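PDB 6CPU: phosphodiesterase, which is a mostly helical metalloprotein of the HD-domain phosphodiesterase superfamily and holds a zinc and a magnesium ion. Local coordinates for residues T125-R130 against L500-L506; T36-D41 against R264-G270; T96-L101 against G160-T164; A2-S6 against H31-K35. All coordinates share one frame; numbering follows the deposited sequence.

In the fold
Contacts 3 and 4 both reach the four-stranded parallel sheet near the N-terminus. Their centres are about 13 Å apart. L98 of contact 3 packs on L32 and K35 of contact 4. Contact 2 lies about 14 Å from each, centre to centre, and touches both. The centres of contacts 1 and 2 are about 17 Å apart, and R127 and R130 of contact 1 form salt bridges to D41 of contact 2. Along the chain, contact 4 closes first. Contact 3 is nested inside the loop closed by contact 2, while contacts 1 and 2 interleave. Contacts 1 and 2 tie the N-terminal part of the chain to later segments, and contacts 3 and 4 pack around the sheet itself.

Contact 1 of 4, residues T125-R130 against L500-L506; sequences TNRISR and LDFTKDL
The R130 guanidinium and the D505 carboxylate meet with their planes 80° apart. D505 lies at the guanidinium edge, as does the T125 carbonyl oxygen, and R127 CA sits over one face. NH1 and NH2 of R130 both close on OD2 of D505 in an end-on salt bridge, NH2 at 3.2 Å. NH2 uses the syn lone pair, while NH1 comes from above the carboxylate plane. NH1 also bonds to the L124 carbonyl. OD1 of D505 takes R127 N at 3.0 Å and L506 N at 2.7 Å, from opposite faces. Four bonds thus fix the rotation of this carboxylate.

The F502 ring has L500 CB over one face. N126 OD1 approaches it obliquely, 3.7 Å from F502 CD1, and S129 CB does likewise. CG of N126 extends away from the backbone N (chi1 175°), which sets the amide between loop and helix start. There N126 ND2 donates to K504 O at 2.9 Å, nearly straight at 166° and in the carbonyl plane. N126 OD1 is the N-cap acceptor, taking S129 N at 3.1 Å on a lone pair. A water joins N126 N to F502 O. I128 adds apolar packing, with I128 CD1 4.0 Å from L506 CD2.

N126 thus caps helix 127-135 while gripping the loop between helices 470-495 and 515-521. R127 NH2 hydrogen-bonds to N271 OD1. Helix 470-495 lies against the same place. Its L490 touches I128, its L489 and V493 touch L500, and its E486 forms a salt bridge with R127.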
# COMPACT_ATOMS: atom_id res chain seq x y z
N THR A 125 3.97 21.41 -5.45
CA THR A 125 5.24 21.21 -6.13
C THR A 125 6.24 20.40 -5.32
O THR A 125 6.88 19.48 -5.86
CB THR A 125 5.85 22.56 -6.55
OG1 THR A 125 4.93 23.24 -7.41
CG2 THR A 125 7.18 22.36 -7.29
N ASN A 126 6.37 20.73 -4.04
CA ASN A 126 7.41 20.19 -3.17
C ASN A 126 6.90 19.11 -2.24
O ASN A 126 5.81 19.23 -1.66
CB ASN A 126 8.07 21.33 -2.36
CG ASN A 126 9.08 20.82 -1.35
OD1 ASN A 126 8.73 20.44 -0.24
ND2 ASN A 126 10.36 20.84 -1.73
N ARG A 127 7.67 18.03 -2.14
CA ARG A 127 7.34 16.85 -1.35
C ARG A 127 7.05 17.16 0.10
O ARG A 127 6.12 16.60 0.69
CB ARG A 127 8.49 15.83 -1.46
CG ARG A 127 8.49 14.67 -0.48
CD ARG A 127 7.39 13.65 -0.74
NE ARG A 127 7.34 12.67 0.33
CZ ARG A 127 6.39 11.75 0.49
NH1 ARG A 127 5.39 11.63 -0.38
NH2 ARG A 127 6.45 10.93 1.52
N ILE A 128 7.82 18.06 0.69
CA ILE A 128 7.64 18.37 2.10
C ILE A 128 6.36 19.17 2.29
O ILE A 128 5.63 18.94 3.25
CB ILE A 128 8.86 19.11 2.69
CG1 ILE A 128 10.15 18.31 2.44
CG2 ILE A 128 8.68 19.37 4.17
CD1 ILE A 128 10.23 16.94 3.07
N SER A 129 6.07 20.08 1.36
CA SER A 129 4.78 20.79 1.34
C SER A 129 3.61 19.79 1.24
O SER A 129 2.60 19.93 1.95
CB SER A 129 4.74 21.74 0.15
OG SER A 129 3.57 22.55 0.14
N ARG A 130 3.75 18.81 0.36
CA ARG A 130 2.68 17.82 0.12
C ARG A 130 2.35 17.01 1.38
O ARG A 130 1.18 16.81 1.71
CB ARG A 130 3.05 16.88 -1.01
CG ARG A 130 2.98 17.49 -2.39
CD ARG A 130 3.02 16.45 -3.50
NE ARG A 130 4.24 15.65 -3.54
CZ ARG A 130 5.39 16.01 -4.11
NH1 ARG A 130 5.54 17.22 -4.66
NH2 ARG A 130 6.41 15.16 -4.10
N LEU A 500 12.92 26.30 3.11
CA LEU A 500 13.04 25.52 1.89
C LEU A 500 12.52 26.28 0.69
O LEU A 500 11.66 27.15 0.81
CB LEU A 500 12.27 24.20 2.01
CG LEU A 500 12.81 23.11 2.93
CD1 LEU A 500 11.94 21.87 2.81
CD2 LEU A 500 14.26 22.77 2.62
N ASP A 501 13.04 25.93 -0.49
CA ASP A 501 12.55 26.45 -1.75
C ASP A 501 11.40 25.55 -2.19
O ASP A 501 11.63 24.45 -2.70
CB ASP A 501 13.65 26.44 -2.81
CG ASP A 501 13.20 27.00 -4.14
OD1 ASP A 501 12.00 27.32 -4.31
OD2 ASP A 501 14.06 27.13 -5.05
N PHE A 502 10.16 26.01 -2.01
CA PHE A 502 9.00 25.15 -2.30
C PHE A 502 8.63 25.10 -3.78
O PHE A 502 7.69 24.38 -4.17
CB PHE A 502 7.82 25.55 -1.40
CG PHE A 502 8.06 25.28 0.05
CD1 PHE A 502 7.97 23.99 0.54
CD2 PHE A 502 8.41 26.30 0.92
CE1 PHE A 502 8.21 23.72 1.87
CE2 PHE A 502 8.64 26.04 2.25
CZ PHE A 502 8.54 24.75 2.73
N THR A 503 9.36 25.85 -4.62
CA THR A 503 9.18 25.81 -6.06
C THR A 503 9.91 24.64 -6.73
O THR A 503 9.79 24.46 -7.93
CB THR A 503 9.67 27.11 -6.75
OG1 THR A 503 11.10 27.17 -6.72
CG2 THR A 503 9.10 28.34 -6.07
N LYS A 504 10.68 23.87 -5.97
CA LYS A 504 11.38 22.69 -6.50
C LYS A 504 11.02 21.45 -5.69
O LYS A 504 10.68 21.55 -4.52
CB LYS A 504 12.89 22.93 -6.49
CG LYS A 504 13.29 24.17 -7.28
CD LYS A 504 14.78 24.45 -7.19
CE LYS A 504 15.10 25.81 -7.80
NZ LYS A 504 14.73 25.87 -9.24
N ASP A 505 11.09 20.28 -6.31
CA ASP A 505 10.71 19.03 -5.65
C ASP A 505 11.93 18.23 -5.26
O ASP A 505 13.02 18.45 -5.79
CB ASP A 505 9.80 18.19 -6.55
CG ASP A 505 8.95 17.18 -5.78
OD1 ASP A 505 9.10 17.08 -4.56
OD2 ASP A 505 8.12 16.49 -6.41
N LEU A 506 11.74 17.30 -4.32
CA LEU A 506 12.74 16.33 -3.94
C LEU A 506 12.79 15.19 -4.96
O LEU A 506 11.75 14.62 -5.32
CB LEU A 506 12.43 15.75 -2.55
CG LEU A 506 12.82 16.59 -1.32
CD1 LEU A 506 12.16 17.95 -1.32
CD2 LEU A 506 12.49 15.83 -0.05
O HOH W 1 5.44 23.17 -2.93

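Contact 2 of 4, residues T36-D41 against R264-G270; sequences TSTETD and RDTYKNG
N269 ND2 is held by two carbonyl oxygens of the facing loop. N269 ND2 lies 2.7 Å from T36 O and 2.9 Å from T38 O. T36 O is met from well above its carbonyl plane, whereas T38 O is met at a smaller tilt. The two bonds fix the N269 amide, and its OD1 is turned to T36 CG2. T36 has its hydroxyl between the backbone N and the carbonyl carbon (chi1 52°). From there T36 OG1 donates to D265 OD1 at 2.6 Å, nearly along the carboxylate C-O axis. R264 NE reaches the same OG1 in a weak bond. The R264 guanidinium has T36 O and S37 N over one face and forms a salt bridge with D228.

At the other end, G270 N donates to D41 OD1 at 2.8 Å, from above the carboxylate plane. D41 OD2 serves R127 and R130. A water donates to E39 OE1 and N269 O, and E39 also pairs with R277.

This is loop-to-loop packing. A type I turn, R264 to Y267, leads out of helix 253-264, and the loop runs on toward the metal site. Its Y267 OH hydrogen-bonds to the backbone N of D350, a zinc ligand.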
# COMPACT_ATOMS: atom_id res chain seq x y z
N THR A 36 -0.38 6.31 -11.20
CA THR A 36 0.30 5.68 -10.07
C THR A 36 1.31 4.58 -10.49
O THR A 36 1.77 3.78 -9.66
CB THR A 36 -0.72 5.18 -9.03
OG1 THR A 36 -1.72 4.37 -9.67
CG2 THR A 36 -1.37 6.36 -8.37
N SER A 37 1.67 4.54 -11.78
CA SER A 37 2.69 3.60 -12.25
C SER A 37 4.10 4.13 -11.98
O SER A 37 5.07 3.37 -12.08
CB SER A 37 2.54 3.35 -13.74
OG SER A 37 2.94 4.49 -14.48
N THR A 38 4.20 5.42 -11.66
CA THR A 38 5.50 6.11 -11.50
C THR A 38 6.00 6.02 -10.06
O THR A 38 5.32 5.47 -9.18
CB THR A 38 5.39 7.60 -11.89
OG1 THR A 38 4.64 8.31 -10.88
CG2 THR A 38 4.70 7.78 -13.25
N GLU A 39 7.19 6.58 -9.83
CA GLU A 39 7.79 6.57 -8.50
C GLU A 39 7.69 7.94 -7.81
O GLU A 39 8.34 8.17 -6.80
CB GLU A 39 9.26 6.16 -8.60
CG GLU A 39 9.48 4.76 -9.12
CD GLU A 39 8.95 3.68 -8.19
OE1 GLU A 39 9.01 3.83 -6.94
OE2 GLU A 39 8.47 2.64 -8.70
N THR A 40 6.85 8.83 -8.33
CA THR A 40 6.77 10.19 -7.81
C THR A 40 5.30 10.58 -7.58
O THR A 40 4.43 10.13 -8.31
CB THR A 40 7.43 11.18 -8.79
OG1 THR A 40 6.87 11.01 -10.10
CG2 THR A 40 8.94 10.94 -8.86
N ASP A 41 5.05 11.41 -6.57
CA ASP A 41 3.70 11.98 -6.35
C ASP A 41 3.31 12.84 -7.54
O ASP A 41 4.15 13.55 -8.09
CB ASP A 41 3.66 12.88 -5.10
CG ASP A 41 4.02 12.16 -3.81
OD1 ASP A 41 3.52 11.03 -3.59
OD2 ASP A 41 4.81 12.73 -3.01
N ARG A 264 -3.67 0.25 -5.25
CA ARG A 264 -2.44 1.00 -5.59
C ARG A 264 -2.68 2.51 -5.52
O ARG A 264 -1.85 3.27 -4.99
CB ARG A 264 -1.91 0.60 -6.96
CG ARG A 264 -0.63 1.29 -7.36
CD ARG A 264 -0.13 0.82 -8.70
NE ARG A 264 -0.84 1.46 -9.82
CZ ARG A 264 -0.53 1.31 -11.10
NH1 ARG A 264 0.45 0.49 -11.46
NH2 ARG A 264 -1.19 1.98 -12.03
N ASP A 265 -3.84 2.94 -6.02
CA ASP A 265 -4.23 4.36 -6.00
C ASP A 265 -4.39 4.97 -4.59
O ASP A 265 -4.38 6.19 -4.45
CB ASP A 265 -5.54 4.57 -6.79
CG ASP A 265 -5.35 4.46 -8.31
OD1 ASP A 265 -4.19 4.48 -8.80
OD2 ASP A 265 -6.39 4.35 -9.03
N THR A 266 -4.50 4.14 -3.55
CA THR A 266 -4.59 4.65 -2.19
C THR A 266 -3.22 4.80 -1.53
O THR A 266 -3.15 5.34 -0.44
CB THR A 266 -5.46 3.77 -1.28
OG1 THR A 266 -4.83 2.51 -1.06
CG2 THR A 266 -6.85 3.57 -1.89
N TYR A 267 -2.17 4.30 -2.18
CA TYR A 267 -0.81 4.43 -1.67
C TYR A 267 -0.14 5.64 -2.31
O TYR A 267 -0.38 5.93 -3.47
CB TYR A 267 -0.01 3.14 -1.92
CG TYR A 267 -0.33 2.06 -0.92
CD1 TYR A 267 -1.27 1.07 -1.19
CD2 TYR A 267 0.30 2.03 0.32
CE1 TYR A 267 -1.58 0.10 -0.25
CE2 TYR A 267 -0.02 1.06 1.26
CZ TYR A 267 -0.95 0.09 0.98
OH TYR A 267 -1.25 -0.87 1.94
N LYS A 268 0.67 6.36 -1.55
CA LYS A 268 1.33 7.56 -2.07
C LYS A 268 2.67 7.21 -2.74
O LYS A 268 3.61 6.80 -2.05
CB LYS A 268 1.54 8.56 -0.93
CG LYS A 268 0.20 9.03 -0.40
CD LYS A 268 0.33 9.89 0.83
CE LYS A 268 -0.90 10.74 1.07
NZ LYS A 268 -2.17 10.07 0.77
N ASN A 269 2.75 7.39 -4.06
CA ASN A 269 3.87 6.90 -4.84
C ASN A 269 5.18 7.55 -4.51
O ASN A 269 6.23 6.95 -4.70
CB ASN A 269 3.65 7.14 -6.32
CG ASN A 269 2.51 6.34 -6.85
OD1 ASN A 269 1.36 6.59 -6.48
ND2 ASN A 269 2.82 5.37 -7.70
N GLY A 270 5.12 8.80 -4.07
CA GLY A 270 6.33 9.53 -3.67
C GLY A 270 6.85 9.23 -2.28
O GLY A 270 7.88 9.79 -1.88
O HOH W 2 6.38 4.30 -5.81

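Contact 3 of 4, residues T96-L101 against G160-T164; sequences THLNIL and GIIPT
I161 lies against N99 and L101, and its side chain divides at CB. The CG2 branch is on the far side of the CA-CB bond from the backbone N (chi1 -72° for CG1) and turns to N99. There I161 CG2 rests 3.4 Å from N99 O and also touches N99 CB. The CG1 branch turns toward L101. CG1 comes near L101 CB, and the tip, I161 CD1, ends 4.0 Å from that same L101 CB.

N99 fills the middle of the contact. N99 CA points a hydrogen at I161 O in a CA-H...O contact of 3.6 Å, close to straight at 160°. N99 OD1 lies 3.5 Å from P163 CD and also touches I162 CG2. The P163 ring packs on T96 as well, with P163 CG 3.4 Å from T96 O. No direct hydrogen bond joins the two segments. A water lies between them, 2.8 Å from I100 O and 2.7 Å from I161 O.

Helix 110-124 borders the contact. Its L124 touches N99 and I162, and its L113 and E116 touch L101. T164 caps the helix that starts at residue 165. I161 and I162 both face I158, consistent with a classic beta bulge.

N99 and L101 bond through their backbones to strand 46-49. Segment 96-101 carries the start of strand 100-103, and the 160-164 loop lies alongside this outermost strand of the parallel sheet.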
# COMPACT_ATOMS: atom_id res chain seq x y z
N THR A 96 -9.53 10.77 -6.14
CA THR A 96 -9.32 11.73 -5.05
C THR A 96 -7.82 12.07 -4.90
O THR A 96 -7.44 13.23 -4.73
CB THR A 96 -9.92 11.19 -3.71
OG1 THR A 96 -9.77 12.17 -2.68
CG2 THR A 96 -9.28 9.88 -3.25
N HIS A 97 -6.99 11.05 -5.04
CA HIS A 97 -5.54 11.17 -4.85
C HIS A 97 -4.80 12.03 -5.87
O HIS A 97 -3.63 12.32 -5.67
CB HIS A 97 -4.91 9.76 -4.84
CG HIS A 97 -5.05 9.02 -6.13
ND1 HIS A 97 -6.23 8.40 -6.50
CD2 HIS A 97 -4.16 8.76 -7.12
CE1 HIS A 97 -6.06 7.83 -7.68
NE2 HIS A 97 -4.81 8.00 -8.06
N LEU A 98 -5.48 12.46 -6.94
CA LEU A 98 -4.85 13.19 -8.04
C LEU A 98 -5.03 14.72 -8.12
O LEU A 98 -4.70 15.31 -9.15
CB LEU A 98 -5.29 12.57 -9.38
CG LEU A 98 -4.83 11.13 -9.61
CD1 LEU A 98 -5.33 10.64 -10.96
CD2 LEU A 98 -3.31 11.03 -9.55
N ASN A 99 -5.56 15.35 -7.08
CA ASN A 99 -5.65 16.84 -7.02
C ASN A 99 -6.39 17.43 -8.22
O ASN A 99 -5.85 18.27 -8.94
CB ASN A 99 -4.27 17.47 -6.92
CG ASN A 99 -3.42 16.78 -5.89
OD1 ASN A 99 -3.73 16.81 -4.70
ND2 ASN A 99 -2.34 16.13 -6.35
N ILE A 100 -7.62 16.95 -8.43
CA ILE A 100 -8.39 17.29 -9.63
C ILE A 100 -9.41 18.40 -9.34
O ILE A 100 -10.11 18.35 -8.32
CB ILE A 100 -9.12 16.06 -10.18
CG1 ILE A 100 -8.12 15.06 -10.78
CG2 ILE A 100 -10.16 16.46 -11.22
CD1 ILE A 100 -8.65 13.66 -10.98
N LEU A 101 -9.47 19.39 -10.24
CA LEU A 101 -10.58 20.34 -10.33
C LEU A 101 -11.40 20.02 -11.58
O LEU A 101 -10.85 19.94 -12.68
CB LEU A 101 -10.05 21.76 -10.46
CG LEU A 101 -11.12 22.85 -10.51
CD1 LEU A 101 -11.99 22.80 -9.26
CD2 LEU A 101 -10.45 24.20 -10.65
N GLY A 160 -9.81 23.88 -2.51
CA GLY A 160 -10.84 23.12 -3.19
C GLY A 160 -10.32 21.95 -4.00
O GLY A 160 -11.09 21.33 -4.73
N ILE A 161 -9.03 21.63 -3.87
CA ILE A 161 -8.41 20.65 -4.76
C ILE A 161 -7.61 19.55 -4.06
O ILE A 161 -7.64 18.39 -4.48
CB ILE A 161 -7.51 21.41 -5.77
CG1 ILE A 161 -8.39 22.16 -6.78
CG2 ILE A 161 -6.54 20.49 -6.48
CD1 ILE A 161 -7.63 23.20 -7.59
N ILE A 162 -6.88 19.88 -3.00
CA ILE A 162 -5.96 18.93 -2.42
C ILE A 162 -6.59 18.21 -1.23
O ILE A 162 -6.98 18.86 -0.27
CB ILE A 162 -4.67 19.63 -1.94
CG1 ILE A 162 -4.03 20.43 -3.07
CG2 ILE A 162 -3.72 18.61 -1.34
CD1 ILE A 162 -2.94 21.37 -2.59
N PRO A 163 -6.66 16.88 -1.28
CA PRO A 163 -7.31 16.17 -0.18
C PRO A 163 -6.40 16.01 1.03
O PRO A 163 -5.17 15.93 0.90
CB PRO A 163 -7.61 14.80 -0.80
CG PRO A 163 -6.47 14.59 -1.72
CD PRO A 163 -6.23 15.94 -2.34
N THR A 164 -7.00 16.01 2.21
CA THR A 164 -6.29 15.75 3.44
C THR A 164 -6.75 14.42 4.01
O THR A 164 -7.79 13.87 3.60
CB THR A 164 -6.56 16.82 4.49
OG1 THR A 164 -7.93 16.74 4.89
CG2 THR A 164 -6.23 18.19 3.96
O HOH W 3 -9.74 17.33 -5.77

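Contact 4 of 4, residues A2-S6 against H31-K35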
# COMPACT_ATOMS: atom_id res chain seq x y z
N ALA A 2 -1.25 23.88 -14.86
CA ALA A 2 -2.07 22.67 -14.71
C ALA A 2 -1.93 21.71 -15.89
O ALA A 2 -1.63 22.11 -17.02
CB ALA A 2 -3.52 23.05 -14.55
N GLU A 3 -2.15 20.43 -15.60
CA GLU A 3 -2.38 19.44 -16.63
C GLU A 3 -3.87 19.46 -16.90
O GLU A 3 -4.68 19.28 -15.98
CB GLU A 3 -1.93 18.05 -16.19
CG GLU A 3 -2.37 16.94 -17.14
CD GLU A 3 -1.66 15.61 -16.90
OE1 GLU A 3 -0.42 15.60 -16.82
OE2 GLU A 3 -2.34 14.57 -16.81
N VAL A 4 -4.26 19.68 -18.16
CA VAL A 4 -5.66 19.80 -18.51
C VAL A 4 -6.07 18.59 -19.33
O VAL A 4 -5.40 18.23 -20.31
CB VAL A 4 -5.95 21.11 -19.29
CG1 VAL A 4 -7.43 21.18 -19.65
CG2 VAL A 4 -5.54 22.33 -18.47
N LEU A 5 -7.16 17.95 -18.90
CA LEU A 5 -7.71 16.77 -19.54
C LEU A 5 -9.09 17.17 -20.00
O LEU A 5 -9.92 17.55 -19.17
CB LEU A 5 -7.79 15.62 -18.55
CG LEU A 5 -6.51 15.33 -17.76
CD1 LEU A 5 -6.74 14.12 -16.87
CD2 LEU A 5 -5.32 15.07 -18.66
N SER A 6 -9.34 17.13 -21.31
CA SER A 6 -10.59 17.64 -21.85
C SER A 6 -11.38 16.65 -22.68
O SER A 6 -10.82 15.88 -23.48
CB SER A 6 -10.32 18.89 -22.70
OG SER A 6 -11.54 19.40 -23.20
N HIS A 31 -6.06 7.01 -18.60
CA HIS A 31 -4.94 7.93 -18.39
C HIS A 31 -4.73 8.18 -16.89
O HIS A 31 -3.58 8.19 -16.42
CB HIS A 31 -5.25 9.24 -19.13
CG HIS A 31 -4.27 10.33 -18.91
ND1 HIS A 31 -3.06 10.39 -19.56
CD2 HIS A 31 -4.34 11.45 -18.16
CE1 HIS A 31 -2.41 11.49 -19.20
NE2 HIS A 31 -3.17 12.15 -18.35
N LEU A 32 -5.83 8.39 -16.16
CA LEU A 32 -5.75 8.65 -14.72
C LEU A 32 -5.26 7.43 -13.96
O LEU A 32 -4.45 7.59 -13.06
CB LEU A 32 -7.11 9.11 -14.17
CG LEU A 32 -7.61 10.44 -14.71
CD1 LEU A 32 -8.98 10.67 -14.13
CD2 LEU A 32 -6.68 11.58 -14.36
N PHE A 33 -5.75 6.23 -14.29
CA PHE A 33 -5.30 5.00 -13.59
C PHE A 33 -3.79 4.79 -13.70
O PHE A 33 -3.17 4.29 -12.76
CB PHE A 33 -6.02 3.75 -14.11
CG PHE A 33 -7.35 3.46 -13.43
CD1 PHE A 33 -7.44 3.30 -12.06
CD2 PHE A 33 -8.50 3.30 -14.20
CE1 PHE A 33 -8.66 3.03 -11.45
CE2 PHE A 33 -9.71 3.01 -13.60
CZ PHE A 33 -9.79 2.87 -12.23
N LYS A 34 -3.21 5.18 -14.84
CA LYS A 34 -1.79 4.96 -15.10
C LYS A 34 -0.87 5.90 -14.33
O LYS A 34 0.33 5.63 -14.22
CB LYS A 34 -1.49 5.04 -16.60
CG LYS A 34 -1.96 3.80 -17.34
CD LYS A 34 -1.45 3.71 -18.76
CE LYS A 34 -2.20 4.63 -19.69
NZ LYS A 34 -1.92 4.26 -21.11
N LYS A 35 -1.41 6.98 -13.78
CA LYS A 35 -0.61 7.95 -13.02
C LYS A 35 0.16 7.36 -11.82
O LYS A 35 1.26 7.85 -11.48
CB LYS A 35 -1.46 9.15 -12.61
CG LYS A 35 -1.78 9.99 -13.84
CD LYS A 35 -2.44 11.29 -13.50
CE LYS A 35 -2.54 12.17 -14.73
NZ LYS A 35 -1.24 12.82 -15.06
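E3 and L5 of strand 2-6 reach H31 and L32 of helix 25-34 and K35, which follows soon after. The arrangement belongs to a beta-alpha-beta crossover. Helix 25-34 links strand 16-21 to strand 46-49, and strand 2-6 lies between those two in the parallel sheet.

The polar part centres on one oxygen, OE2 of E3. The E3 side chain is stretched out, with CG trans to N (chi1 170°), which carries the carboxylate across to H31 and K35. K35 NZ makes a salt bridge to E3 OE2 at 2.7 Å, on the syn side. H31 NE2 donates to E3 OE2 at 3.0 Å, nearly straight at 171°. The two donors come from opposite faces of the carboxylate plane. They would probably stabilise its negative charge.

One methyl of L5 packs obliquely on the imidazole, with L5 CD2 3.6 Å from H31 NE2. Y20 and F22 also meet the H31 ring. L32 packs further on F95 and L98, and K35 touches I46 of strand 46-49.

The apolar pair is L5 with L32. Their side chains meet at an oblique angle, methyl against methyl, with L5 CD1 3.6 Å from L32 CD2.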